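Side-chain contacts in glycosyl hydrolase, family 38 (Enterococcus faecalis, PDB 5KBP), which probably acts as an alpha-mannosidase, cleaving alpha-linked mannose from carbohydrate substrates: residues D265-K268 and A269-E273; G131-G134 and Q135-Q138; H111-S114 and Q115-G118; Q57-I60 and L61-L65. All coordinates share one frame; numbering follows the deposited sequence.

Overall arrangement
All four interactions are local, each within one continuous run of the family 38 N-terminal region. They follow one another in series, so no contact closes a long loop and none nests in or crosses another. Nearest the N terminus is interaction 4, in helix 59-65. Interaction 3 follows, near the end of helix 100-117. These two touch, with centres 12 Å apart, through Trp117 on Leu61 and Leu65 and through Ser114 on Thr58. Interaction 2 leads from strand 124-126 into helix 136-141 and reaches C-terminal parts of the chain. Interaction 1 comes last, in and just beyond helix 263-270, its centre 22 Å from that of interaction 2.

Interaction 1 (D265-K268 and A269-E273)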
ATOM      1  N   ASP A 265     -12.219   5.416 -37.408  1.00 51.77           N
ATOM      2  CA  ASP A 265     -12.491   5.203 -38.826  1.00 55.91           C
ATOM      3  C   ASP A 265     -13.530   4.108 -39.040  1.00 47.24           C
ATOM      4  O   ASP A 265     -14.387   4.227 -39.923  1.00 53.31           O
ATOM      5  CB  ASP A 265     -11.197   4.862 -39.565  1.00 56.22           C
ATOM      6  CG  ASP A 265     -10.265   6.050 -39.685  1.00 60.17           C
ATOM      7  OD1 ASP A 265     -10.737   7.193 -39.516  1.00 59.64           O
ATOM      8  OD2 ASP A 265      -9.062   5.842 -39.954  1.00 63.56           O
ATOM      9  N   TYR A 266     -13.471   3.034 -38.250  1.00 42.74           N
ATOM     10  CA  TYR A 266     -14.435   1.948 -38.411  1.00 46.76           C
ATOM     11  C   TYR A 266     -15.848   2.411 -38.080  1.00 52.30           C
ATOM     12  O   TYR A 266     -16.794   2.138 -38.829  1.00 48.86           O
ATOM     13  CB  TYR A 266     -14.044   0.755 -37.538  1.00 43.03           C
ATOM     14  CG  TYR A 266     -15.032  -0.390 -37.614  1.00 50.25           C
ATOM     15  CD1 TYR A 266     -15.118  -1.183 -38.750  1.00 53.28           C
ATOM     16  CD2 TYR A 266     -15.881  -0.675 -36.551  1.00 44.07           C
ATOM     17  CE1 TYR A 266     -16.021  -2.230 -38.829  1.00 53.57           C
ATOM     18  CE2 TYR A 266     -16.787  -1.722 -36.621  1.00 48.43           C
ATOM     19  CZ  TYR A 266     -16.852  -2.496 -37.762  1.00 56.75           C
ATOM     20  OH  TYR A 266     -17.749  -3.538 -37.839  1.00 59.19           O
ATOM     21  N   LEU A 267     -16.010   3.116 -36.956  1.00 51.73           N
ATOM     22  CA  LEU A 267     -17.336   3.568 -36.539  1.00 50.26           C
ATOM     23  C   LEU A 267     -17.970   4.478 -37.583  1.00 58.32           C
ATOM     24  O   LEU A 267     -19.179   4.396 -37.835  1.00 62.06           O
ATOM     25  CB  LEU A 267     -17.246   4.283 -35.190  1.00 49.97           C
ATOM     26  CG  LEU A 267     -17.094   3.393 -33.955  1.00 53.23           C
ATOM     27  CD1 LEU A 267     -16.795   4.229 -32.722  1.00 55.93           C
ATOM     28  CD2 LEU A 267     -18.348   2.560 -33.750  1.00 55.85           C
ATOM     29  N   LYS A 268     -17.174   5.355 -38.197  1.00 58.35           N
ATOM     30  CA  LYS A 268     -17.707   6.231 -39.235  1.00 56.37           C
ATOM     31  C   LYS A 268     -18.168   5.431 -40.447  1.00 62.83           C
ATOM     32  O   LYS A 268     -19.189   5.755 -41.065  1.00 73.60           O
ATOM     33  CB  LYS A 268     -16.653   7.261 -39.639  1.00 46.51           C
ATOM     34  CG  LYS A 268     -17.059   8.145 -40.808  1.00 57.07           C
ATOM     35  CD  LYS A 268     -15.859   8.884 -41.378  1.00 70.02           C
ATOM     36  CE  LYS A 268     -16.194   9.561 -42.697  1.00 81.67           C
ATOM     37  NZ  LYS A 268     -14.969  10.032 -43.401  1.00 90.26           N
ATOM     38  N   ALA A 269     -17.436   4.369 -40.793  1.00 62.00           N
ATOM     39  CA  ALA A 269     -17.742   3.610 -42.001  1.00 64.55           C
ATOM     40  C   ALA A 269     -18.917   2.660 -41.799  1.00 60.83           C
ATOM     41  O   ALA A 269     -19.768   2.529 -42.687  1.00 60.20           O
ATOM     42  CB  ALA A 269     -16.506   2.833 -42.458  1.00 55.77           C
ATOM     43  N   VAL A 270     -18.987   1.989 -40.647  1.00 49.46           N
ATOM     44  CA  VAL A 270     -20.009   0.961 -40.460  1.00 53.00           C
ATOM     45  C   VAL A 270     -21.380   1.594 -40.243  1.00 55.51           C
ATOM     46  O   VAL A 270     -22.396   1.076 -40.722  1.00 63.12           O
ATOM     47  CB  VAL A 270     -19.619   0.017 -39.304  1.00 50.35           C
ATOM     48  CG1 VAL A 270     -19.522   0.769 -37.984  1.00 52.38           C
ATOM     49  CG2 VAL A 270     -20.613  -1.129 -39.194  1.00 53.38           C
ATOM     50  N   GLN A 271     -21.434   2.726 -39.538  1.00 48.74           N
ATOM     51  CA  GLN A 271     -22.703   3.386 -39.257  1.00 57.38           C
ATOM     52  C   GLN A 271     -23.261   4.136 -40.458  1.00 67.03           C
ATOM     53  O   GLN A 271     -24.419   4.565 -40.416  1.00 76.70           O
ATOM     54  CB  GLN A 271     -22.544   4.348 -38.078  1.00 53.30           C
ATOM     55  CG  GLN A 271     -22.194   3.667 -36.766  1.00 51.30           C
ATOM     56  CD  GLN A 271     -21.918   4.656 -35.651  1.00 56.27           C
ATOM     57  OE1 GLN A 271     -22.826   5.321 -35.155  1.00 67.03           O
ATOM     58  NE2 GLN A 271     -20.654   4.761 -35.256  1.00 50.78           N
ATOM     59  N   GLU A 272     -22.472   4.304 -41.518  1.00 71.00           N
ATOM     60  CA  GLU A 272     -22.952   4.992 -42.709  1.00 82.36           C
ATOM     61  C   GLU A 272     -23.784   4.074 -43.595  1.00 86.75           C
ATOM     62  O   GLU A 272     -24.649   4.552 -44.337  1.00 86.47           O
ATOM     63  CB  GLU A 272     -21.763   5.561 -43.485  1.00 91.51           C
ATOM     64  CG  GLU A 272     -22.113   6.632 -44.503  1.00106.97           C
ATOM     65  CD  GLU A 272     -20.921   7.504 -44.848  1.00118.55           C
ATOM     66  OE1 GLU A 272     -21.007   8.735 -44.660  1.00121.39           O
ATOM     67  OE2 GLU A 272     -19.889   6.954 -45.290  1.00120.16           O
ATOM     68  N   GLU A 273     -23.549   2.766 -43.521  1.00 88.95           N
ATOM     69  CA  GLU A 273     -24.267   1.772 -44.310  1.00 90.84           C
ATOM     70  C   GLU A 273     -25.054   0.831 -43.406  1.00 84.07           C
ATOM     71  O   GLU A 273     -25.085  -0.384 -43.614  1.00 85.85           O
ATOM     72  CB  GLU A 273     -23.302   0.992 -45.199  1.00 98.45           C
ATOM     73  CG  GLU A 273     -22.401   1.874 -46.051  1.00113.55           C
ATOM     74  CD  GLU A 273     -21.263   1.103 -46.691  1.00128.73           C
ATOM     75  OE1 GLU A 273     -21.266  -0.143 -46.609  1.00133.32           O
ATOM     76  OE2 GLU A 273     -20.363   1.744 -47.273  1.00134.28           O
TER
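Gln271 lies alongside Leu267, one turn earlier near the C-terminal end of helix 263-270, its chain extended beyond CG. Its CB lies beside the Leu267 carbonyl. CG continues past that oxygen, 3.3 Å from Leu267 O. CD stays close too, 3.5 Å from Leu267 O. At the tip, NE2 makes a weak hydrogen bond to the same Leu267 O at 3.0 Å, with a bent angle of 126° at the hydrogen. NE2 also lies 3.4 Å from Leu267 CB and meets CD2 of that leucine. The two side chains run side by side in the same direction. The backbone N of Gln271 bonds to Leu267 O as well.

Val270 meets Tyr266 differently. Its CG1 sits between the backbone N and the carbonyl carbon (chi1 62°), which brings this methyl over one face of the Tyr266 ring. The CH-pi contact measures 4.2 Å from CG1 to the ring centroid and is offset toward the rim. Val270 N bonds to Tyr266 O at 2.9 Å. Beyond the helix, Tyr266 OH bonds to His226 O, and its ring meets Tyr10 edge-to-face.

The chemistry thus divides by side chain. Val270 and Tyr266 pack by apolar contact in the buried part. Gln271 adds a second, weaker N-H to a carbonyl that already serves the backbone.

Interaction 2 (G131-G134 and Q135-Q138); sequences GNMG and QTPQ
Thr136 turns its hydroxyl back onto the carbonyl of Met133, across a type I beta turn that runs from Met133 to Thr136. The turn delivers the chain from the loop after strand 124-126 into helix 136-141, with Gln135 as the N-cap residue.

The tight part is at Met133 O. Thr136 OG1 donates to it at 2.6 Å, from a position tilted 30° out of the carbonyl plane. Thr136 N adds a weak bond to the same oxygen at 3.3 Å. OG1 stands beside the backbone N and opposite the carbonyl carbon (chi1 -53°), which directs it back across the turn. Met133 CG is also close, 3.1 Å from Thr136 OG1, and the two side chains cross at about a right angle.

The packing is looser away from this centre. Asn132 CB comes only within 4.4 Å of Thr136 OG1. The Met133 chain stays straight through CG and bends at the thioether, where it leaves the turn and packs on Ile692. This side is loose with respect to the turn, but it does not face solvent, since all the touching residues are buried.

The helix start is also tied to distant parts of the chain. Gln135 NE2 bonds to Tyr693 O and Phe890 O. Gln138 OE1 bonds to Ile892 N, and its NE2 to Phe890 O. The two glutamines join each other too: Gln138 NE2 donates to Gln135 OE1 at 2.6 Å, approaching from above the carbonyl plane of Gln135.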
ATOM      1  N   GLY A 131     -21.261  -7.614 -17.091  1.00 75.97           N
ATOM      2  CA  GLY A 131     -22.572  -6.995 -17.071  1.00 75.89           C
ATOM      3  C   GLY A 131     -22.496  -5.491 -17.224  1.00 69.15           C
ATOM      4  O   GLY A 131     -21.622  -4.845 -16.639  1.00 73.21           O
ATOM      5  N   ASN A 132     -23.403  -4.919 -18.009  1.00 61.71           N
ATOM      6  CA  ASN A 132     -23.397  -3.493 -18.299  1.00 64.59           C
ATOM      7  C   ASN A 132     -24.638  -2.829 -17.714  1.00 63.49           C
ATOM      8  O   ASN A 132     -25.750  -3.351 -17.834  1.00 72.31           O
ATOM      9  CB  ASN A 132     -23.322  -3.244 -19.807  1.00 63.73           C
ATOM     10  CG  ASN A 132     -21.953  -3.570 -20.379  1.00 69.58           C
ATOM     11  OD1 ASN A 132     -21.070  -2.714 -20.427  1.00 72.47           O
ATOM     12  ND2 ASN A 132     -21.771  -4.812 -20.811  1.00 69.75           N
ATOM     13  N   MET A 133     -24.429  -1.676 -17.082  1.00 55.69           N
ATOM     14  CA  MET A 133     -25.514  -0.948 -16.438  1.00 60.44           C
ATOM     15  C   MET A 133     -26.561  -0.515 -17.459  1.00 59.31           C
ATOM     16  O   MET A 133     -26.258  -0.255 -18.627  1.00 55.11           O
ATOM     17  CB  MET A 133     -24.960   0.275 -15.707  1.00 59.92           C
ATOM     18  CG  MET A 133     -24.179   1.209 -16.616  1.00 64.49           C
ATOM     19  SD  MET A 133     -23.456   2.627 -15.786  1.00 71.25           S
ATOM     20  CE  MET A 133     -22.231   1.839 -14.758  1.00 66.63           C
ATOM     21  N   GLY A 134     -27.812  -0.432 -17.000  1.00 53.51           N
ATOM     22  CA  GLY A 134     -28.898  -0.060 -17.890  1.00 48.47           C
ATOM     23  C   GLY A 134     -28.817   1.371 -18.384  1.00 45.41           C
ATOM     24  O   GLY A 134     -29.271   1.672 -19.492  1.00 48.72           O
ATOM     25  N   GLN A 135     -28.245   2.268 -17.583  1.00 42.64           N
ATOM     26  CA  GLN A 135     -28.148   3.679 -17.940  1.00 43.11           C
ATOM     27  C   GLN A 135     -26.944   4.001 -18.818  1.00 48.61           C
ATOM     28  O   GLN A 135     -26.608   5.182 -18.961  1.00 42.19           O
ATOM     29  CB  GLN A 135     -28.105   4.541 -16.673  1.00 45.38           C
ATOM     30  CG  GLN A 135     -29.443   4.708 -15.969  1.00 44.14           C
ATOM     31  CD  GLN A 135     -30.328   5.759 -16.619  1.00 45.45           C
ATOM     32  OE1 GLN A 135     -30.193   6.060 -17.804  1.00 42.89           O
ATOM     33  NE2 GLN A 135     -31.238   6.329 -15.835  1.00 49.35           N
ATOM     34  N   THR A 136     -26.298   2.993 -19.406  1.00 50.42           N
ATOM     35  CA  THR A 136     -25.134   3.254 -20.254  1.00 49.24           C
ATOM     36  C   THR A 136     -25.432   4.213 -21.401  1.00 48.23           C
ATOM     37  O   THR A 136     -24.635   5.144 -21.613  1.00 52.05           O
ATOM     38  CB  THR A 136     -24.560   1.933 -20.779  1.00 46.22           C
ATOM     39  OG1 THR A 136     -24.302   1.047 -19.684  1.00 48.48           O
ATOM     40  CG2 THR A 136     -23.265   2.183 -21.532  1.00 37.40           C
ATOM     41  N   PRO A 137     -26.522   4.065 -22.170  1.00 45.48           N
ATOM     42  CA  PRO A 137     -26.743   5.010 -23.281  1.00 48.78           C
ATOM     43  C   PRO A 137     -26.842   6.460 -22.841  1.00 53.74           C
ATOM     44  O   PRO A 137     -26.243   7.336 -23.476  1.00 51.15           O
ATOM     45  CB  PRO A 137     -28.057   4.517 -23.903  1.00 49.41           C
ATOM     46  CG  PRO A 137     -28.132   3.084 -23.533  1.00 43.07           C
ATOM     47  CD  PRO A 137     -27.543   3.000 -22.163  1.00 43.62           C
ATOM     48  N   GLN A 138     -27.581   6.742 -21.765  1.00 54.73           N
ATOM     49  CA  GLN A 138     -27.693   8.122 -21.302  1.00 51.56           C
ATOM     50  C   GLN A 138     -26.360   8.639 -20.777  1.00 46.75           C
ATOM     51  O   GLN A 138     -26.002   9.798 -21.013  1.00 47.01           O
ATOM     52  CB  GLN A 138     -28.773   8.239 -20.227  1.00 47.60           C
ATOM     53  CG  GLN A 138     -29.026   9.673 -19.786  1.00 47.76           C
ATOM     54  CD  GLN A 138     -30.023   9.776 -18.651  1.00 58.30           C
ATOM     55  OE1 GLN A 138     -30.558  10.849 -18.379  1.00 57.68           O
ATOM     56  NE2 GLN A 138     -30.271   8.660 -17.976  1.00 63.30           N
TER

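Interaction 3 (H111-S114 and Q115-G118); sequences HLES and QKWG
Backbone N-H groups of Gln115 and Gly118 reach back four residues, to His111 O at 3.0 Å and Ser114 O at 2.8 Å, while the bonds from Lys116 N and Trp117 N are weak as helix 100-117 runs out.

Glu113 and Lys116 form a salt bridge, with Lys116 NZ 2.7 Å from Glu113 OE2. The ammonium comes from above the carboxylate plane, 42° out of it. The glutamate chain is bent at chi2 (-66°), while the lysine is extended beyond CG and leans back to the glutamate three residues earlier. The other oxygen, Glu113 OE1, lies 2.7 Å from a water. That water accepts the N-H of Trp117 NE1 at 2.9 Å and lies in the indole plane at the ring edge. Both oxygens thus have partners, though the water may share its protons among other acceptors. OE2 also pairs with Lys345 of helix 337-348, so two cations would stabilise its negative charge.

Gln115 lays its CG over one face of the His111 ring, a CH-pi contact 4.0 Å from CG to the ring centroid. Its amide plane is turned 47° from the ring.

Ser114 OG bonds to Gly110 O within the same helix. Trp117 fills the junction with two other helices: it packs on Leu61 and Leu65 of helix 59-65, and on Lys72, Val75, Lys76 and Val79 of helix 72-80.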
ATOM      1  N   HIS A 111     -11.894  12.350 -19.720  1.00 36.60           N
ATOM      2  CA  HIS A 111     -12.002  13.436 -20.689  1.00 39.16           C
ATOM      3  C   HIS A 111     -10.938  14.499 -20.444  1.00 44.03           C
ATOM      4  O   HIS A 111     -10.212  14.887 -21.367  1.00 46.12           O
ATOM      5  CB  HIS A 111     -13.400  14.051 -20.636  1.00 38.40           C
ATOM      6  CG  HIS A 111     -13.553  15.279 -21.479  1.00 52.92           C
ATOM      7  ND1 HIS A 111     -13.562  16.551 -20.947  1.00 52.78           N
ATOM      8  CD2 HIS A 111     -13.701  15.431 -22.817  1.00 54.95           C
ATOM      9  CE1 HIS A 111     -13.710  17.432 -21.920  1.00 56.61           C
ATOM     10  NE2 HIS A 111     -13.797  16.779 -23.065  1.00 57.84           N
ATOM     11  N   LEU A 112     -10.833  14.983 -19.203  1.00 45.13           N
ATOM     12  CA  LEU A 112      -9.880  16.047 -18.900  1.00 45.22           C
ATOM     13  C   LEU A 112      -8.445  15.598 -19.152  1.00 44.36           C
ATOM     14  O   LEU A 112      -7.605  16.397 -19.584  1.00 51.07           O
ATOM     15  CB  LEU A 112     -10.051  16.509 -17.453  1.00 42.60           C
ATOM     16  CG  LEU A 112     -11.388  17.153 -17.081  1.00 46.54           C
ATOM     17  CD1 LEU A 112     -11.422  17.466 -15.597  1.00 40.83           C
ATOM     18  CD2 LEU A 112     -11.637  18.410 -17.900  1.00 45.79           C
ATOM     19  N   GLU A 113      -8.144  14.324 -18.886  1.00 43.16           N
ATOM     20  CA  GLU A 113      -6.799  13.819 -19.145  1.00 46.37           C
ATOM     21  C   GLU A 113      -6.545  13.661 -20.640  1.00 46.79           C
ATOM     22  O   GLU A 113      -5.445  13.953 -21.122  1.00 48.75           O
ATOM     23  CB  GLU A 113      -6.585  12.489 -18.425  1.00 36.75           C
ATOM     24  CG  GLU A 113      -6.524  12.608 -16.912  1.00 56.37           C
ATOM     25  CD  GLU A 113      -5.317  13.389 -16.439  1.00 70.47           C
ATOM     26  OE1 GLU A 113      -4.221  13.187 -17.002  1.00 72.04           O
ATOM     27  OE2 GLU A 113      -5.464  14.210 -15.510  1.00 71.35           O
ATOM     28  N   SER A 114      -7.551  13.198 -21.388  1.00 38.11           N
ATOM     29  CA  SER A 114      -7.384  13.039 -22.829  1.00 34.78           C
ATOM     30  C   SER A 114      -7.143  14.379 -23.511  1.00 40.95           C
ATOM     31  O   SER A 114      -6.381  14.459 -24.481  1.00 44.59           O
ATOM     32  CB  SER A 114      -8.609  12.349 -23.425  1.00 46.20           C
ATOM     33  OG  SER A 114      -8.777  11.051 -22.884  1.00 52.11           O
ATOM     34  N   GLN A 115      -7.778  15.444 -23.015  1.00 46.57           N
ATOM     35  CA  GLN A 115      -7.567  16.768 -23.584  1.00 48.13           C
ATOM     36  C   GLN A 115      -6.160  17.291 -23.324  1.00 40.57           C
ATOM     37  O   GLN A 115      -5.684  18.148 -24.074  1.00 44.76           O
ATOM     38  CB  GLN A 115      -8.601  17.752 -23.032  1.00 52.35           C
ATOM     39  CG  GLN A 115     -10.044  17.384 -23.350  1.00 49.67           C
ATOM     40  CD  GLN A 115     -10.322  17.363 -24.840  1.00 58.12           C
ATOM     41  OE1 GLN A 115      -9.714  18.111 -25.605  1.00 70.99           O
ATOM     42  NE2 GLN A 115     -11.238  16.498 -25.260  1.00 54.39           N
ATOM     43  N   LYS A 116      -5.486  16.797 -22.281  1.00 41.37           N
ATOM     44  CA  LYS A 116      -4.110  17.213 -22.032  1.00 48.10           C
ATOM     45  C   LYS A 116      -3.157  16.658 -23.082  1.00 49.77           C
ATOM     46  O   LYS A 116      -2.147  17.296 -23.399  1.00 46.51           O
ATOM     47  CB  LYS A 116      -3.673  16.774 -20.635  1.00 47.14           C
ATOM     48  CG  LYS A 116      -4.497  17.378 -19.510  1.00 55.30           C
ATOM     49  CD  LYS A 116      -4.098  16.803 -18.158  1.00 61.70           C
ATOM     50  CE  LYS A 116      -4.965  17.363 -17.041  1.00 62.73           C
ATOM     51  NZ  LYS A 116      -4.634  16.761 -15.719  1.00 59.94           N
ATOM     52  N   TRP A 117      -3.459  15.481 -23.627  1.00 47.61           N
ATOM     53  CA  TRP A 117      -2.627  14.868 -24.655  1.00 38.28           C
ATOM     54  C   TRP A 117      -3.094  15.218 -26.062  1.00 43.28           C
ATOM     55  O   TRP A 117      -2.266  15.475 -26.944  1.00 53.52           O
ATOM     56  CB  TRP A 117      -2.610  13.347 -24.479  1.00 37.65           C
ATOM     57  CG  TRP A 117      -2.081  12.913 -23.153  1.00 48.95           C
ATOM     58  CD1 TRP A 117      -2.807  12.541 -22.060  1.00 55.45           C
ATOM     59  CD2 TRP A 117      -0.706  12.817 -22.773  1.00 45.03           C
ATOM     60  NE1 TRP A 117      -1.968  12.212 -21.024  1.00 52.02           N
ATOM     61  CE2 TRP A 117      -0.672  12.375 -21.436  1.00 49.98           C
ATOM     62  CE3 TRP A 117       0.501  13.060 -23.435  1.00 43.16           C
ATOM     63  CZ2 TRP A 117       0.520  12.170 -20.749  1.00 51.46           C
ATOM     64  CZ3 TRP A 117       1.683  12.856 -22.752  1.00 51.48           C
ATOM     65  CH2 TRP A 117       1.684  12.417 -21.424  1.00 52.85           C
ATOM     66  N   GLY A 118      -4.404  15.234 -26.289  1.00 72.11           N
ATOM     67  CA  GLY A 118      -4.948  15.566 -27.589  1.00 64.58           C
ATOM     68  C   GLY A 118      -6.461  15.505 -27.624  1.00 67.27           C
ATOM     69  O   GLY A 118      -7.133  16.539 -27.569  1.00 67.03           O
TER
HETATM   70  O   HOH W   1      -2.782  11.414 -18.390  1.00 45.54           O

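Interaction 4 (Q57-I60 and L61-L65); sequences QTII and LDDYL
Asp63 stands one turn along from Ile59, in the first part of helix 59-65, and its backbone N bonds to Ile59 O at 2.8 Å. The next bond of the helix joins Tyr64 N to Ile60 O at 3.0 Å. Leu61 N makes a weak bond to Thr58 O, and Leu61 CB rests 3.5 Å from that oxygen.

The Asp63 carboxylate lies against the Ile59 side chain, with OD2 3.8 Å from Ile59 CG1. Its CG lies beside the backbone N (chi1 -64°), which turns the group back toward the preceding turn. OD2 also comes within 3.2 Å of Ile59 O, although both are acceptors. OD2 is salt-bridged to NE of Arg19, which also packs on Ile59 and may offset the closeness of the two acceptors.

On another side of the helix a water joins the first turn. It lies 2.9 Å from Thr58 OG1. It can donate to Asp62 OD2 at 2.7 Å and, weakly, to Thr58 O, though it has more acceptors in range than protons. It thus links Thr58 to a residue four positions on.

Further out, backbone bonds pair Thr58 with Phe89 and Ile59 with Tyr90, and Thr58 touches Glu113 and Ser114 of helix 100-117. Tyr64 packs on Ile33, Val36 and Leu40 of helix 25-45 and bonds through OH to Asp37, while Leu61, Tyr64 and Leu65 all meet Val75 of helix 72-80.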
ATOM      1  N   GLN A  57      -8.336   3.428 -21.809  1.00 45.76           N
ATOM      2  CA  GLN A  57      -8.022   3.985 -20.499  1.00 48.38           C
ATOM      3  C   GLN A  57      -6.778   4.856 -20.596  1.00 53.67           C
ATOM      4  O   GLN A  57      -5.768   4.439 -21.172  1.00 60.76           O
ATOM      5  CB  GLN A  57      -7.815   2.868 -19.471  1.00 41.11           C
ATOM      6  CG  GLN A  57      -7.009   1.694 -19.999  1.00 40.25           C
ATOM      7  CD  GLN A  57      -6.724   0.656 -18.935  1.00 47.57           C
ATOM      8  OE1 GLN A  57      -6.585   0.980 -17.756  1.00 54.61           O
ATOM      9  NE2 GLN A  57      -6.641  -0.603 -19.345  1.00 42.88           N
ATOM     10  N   THR A  58      -6.852   6.058 -20.024  1.00 47.74           N
ATOM     11  CA  THR A  58      -5.742   7.002 -20.064  1.00 41.07           C
ATOM     12  C   THR A  58      -4.695   6.743 -18.988  1.00 43.69           C
ATOM     13  O   THR A  58      -3.589   7.291 -19.082  1.00 41.32           O
ATOM     14  CB  THR A  58      -6.262   8.436 -19.918  1.00 37.77           C
ATOM     15  OG1 THR A  58      -6.908   8.581 -18.648  1.00 44.10           O
ATOM     16  CG2 THR A  58      -7.256   8.764 -21.022  1.00 36.68           C
ATOM     17  N   ILE A  59      -5.007   5.931 -17.972  1.00 40.61           N
ATOM     18  CA  ILE A  59      -4.050   5.686 -16.897  1.00 39.23           C
ATOM     19  C   ILE A  59      -2.826   4.925 -17.392  1.00 45.66           C
ATOM     20  O   ILE A  59      -1.788   4.925 -16.720  1.00 46.34           O
ATOM     21  CB  ILE A  59      -4.726   4.932 -15.734  1.00 45.77           C
ATOM     22  CG1 ILE A  59      -3.933   5.122 -14.438  1.00 40.63           C
ATOM     23  CG2 ILE A  59      -4.863   3.452 -16.058  1.00 27.47           C
ATOM     24  CD1 ILE A  59      -4.512   4.376 -13.255  1.00 38.35           C
ATOM     25  N   ILE A  60      -2.918   4.278 -18.557  1.00 42.20           N
ATOM     26  CA  ILE A  60      -1.759   3.594 -19.127  1.00 31.93           C
ATOM     27  C   ILE A  60      -0.650   4.593 -19.428  1.00 39.82           C
ATOM     28  O   ILE A  60       0.536   4.312 -19.219  1.00 43.48           O
ATOM     29  CB  ILE A  60      -2.175   2.803 -20.383  1.00 38.70           C
ATOM     30  CG1 ILE A  60      -3.133   1.670 -20.007  1.00 33.74           C
ATOM     31  CG2 ILE A  60      -0.953   2.261 -21.116  1.00 37.53           C
ATOM     32  CD1 ILE A  60      -3.598   0.847 -21.188  1.00 35.13           C
ATOM     33  N   LEU A  61      -1.021   5.783 -19.911  1.00 42.23           N
ATOM     34  CA  LEU A  61      -0.028   6.827 -20.146  1.00 43.44           C
ATOM     35  C   LEU A  61       0.643   7.247 -18.844  1.00 45.57           C
ATOM     36  O   LEU A  61       1.865   7.431 -18.797  1.00 42.51           O
ATOM     37  CB  LEU A  61      -0.688   8.032 -20.819  1.00 39.61           C
ATOM     38  CG  LEU A  61      -1.445   7.786 -22.125  1.00 36.95           C
ATOM     39  CD1 LEU A  61      -2.275   9.001 -22.495  1.00 51.62           C
ATOM     40  CD2 LEU A  61      -0.474   7.449 -23.243  1.00 30.64           C
ATOM     41  N   ASP A  62      -0.142   7.402 -17.775  1.00 41.07           N
ATOM     42  CA  ASP A  62       0.422   7.800 -16.489  1.00 43.15           C
ATOM     43  C   ASP A  62       1.324   6.713 -15.919  1.00 45.95           C
ATOM     44  O   ASP A  62       2.417   7.006 -15.418  1.00 47.74           O
ATOM     45  CB  ASP A  62      -0.701   8.132 -15.505  1.00 49.64           C
ATOM     46  CG  ASP A  62      -1.540   9.310 -15.955  1.00 62.12           C
ATOM     47  OD1 ASP A  62      -1.018  10.156 -16.710  1.00 66.13           O
ATOM     48  OD2 ASP A  62      -2.720   9.391 -15.554  1.00 62.34           O
ATOM     49  N   ASP A  63       0.885   5.453 -15.985  1.00 40.29           N
ATOM     50  CA  ASP A  63       1.681   4.360 -15.440  1.00 41.39           C
ATOM     51  C   ASP A  63       2.988   4.179 -16.200  1.00 38.82           C
ATOM     52  O   ASP A  63       3.983   3.732 -15.620  1.00 45.12           O
ATOM     53  CB  ASP A  63       0.877   3.061 -15.458  1.00 39.35           C
ATOM     54  CG  ASP A  63      -0.351   3.122 -14.569  1.00 55.00           C
ATOM     55  OD1 ASP A  63      -0.347   3.911 -13.602  1.00 55.68           O
ATOM     56  OD2 ASP A  63      -1.317   2.375 -14.834  1.00 49.84           O
ATOM     57  N   TYR A  64       3.005   4.521 -17.489  1.00 41.17           N
ATOM     58  CA  TYR A  64       4.221   4.381 -18.281  1.00 40.73           C
ATOM     59  C   TYR A  64       5.217   5.493 -17.977  1.00 43.48           C
ATOM     60  O   TYR A  64       6.423   5.242 -17.883  1.00 46.11           O
ATOM     61  CB  TYR A  64       3.874   4.368 -19.771  1.00 40.07           C
ATOM     62  CG  TYR A  64       5.073   4.312 -20.695  1.00 39.55           C
ATOM     63  CD1 TYR A  64       5.782   3.131 -20.876  1.00 43.20           C
ATOM     64  CD2 TYR A  64       5.487   5.436 -21.397  1.00 37.42           C
ATOM     65  CE1 TYR A  64       6.874   3.074 -21.727  1.00 43.85           C
ATOM     66  CE2 TYR A  64       6.578   5.389 -22.250  1.00 43.51           C
ATOM     67  CZ  TYR A  64       7.268   4.206 -22.410  1.00 46.16           C
ATOM     68  OH  TYR A  64       8.354   4.153 -23.257  1.00 43.61           O
ATOM     69  N   LEU A  65       4.731   6.724 -17.812  1.00 44.28           N
ATOM     70  CA  LEU A  65       5.620   7.862 -17.621  1.00 43.51           C
ATOM     71  C   LEU A  65       6.165   7.967 -16.205  1.00 46.46           C
ATOM     72  O   LEU A  65       7.168   8.657 -15.995  1.00 47.07           O
ATOM     73  CB  LEU A  65       4.902   9.160 -17.993  1.00 38.32           C
ATOM     74  CG  LEU A  65       4.636   9.338 -19.486  1.00 49.95           C
ATOM     75  CD1 LEU A  65       4.133  10.739 -19.759  1.00 55.35           C
ATOM     76  CD2 LEU A  65       5.893   9.052 -20.289  1.00 53.48           C
TER
HETATM   77  O   HOH W   2      -4.678   9.855 -17.364  1.00 54.12           O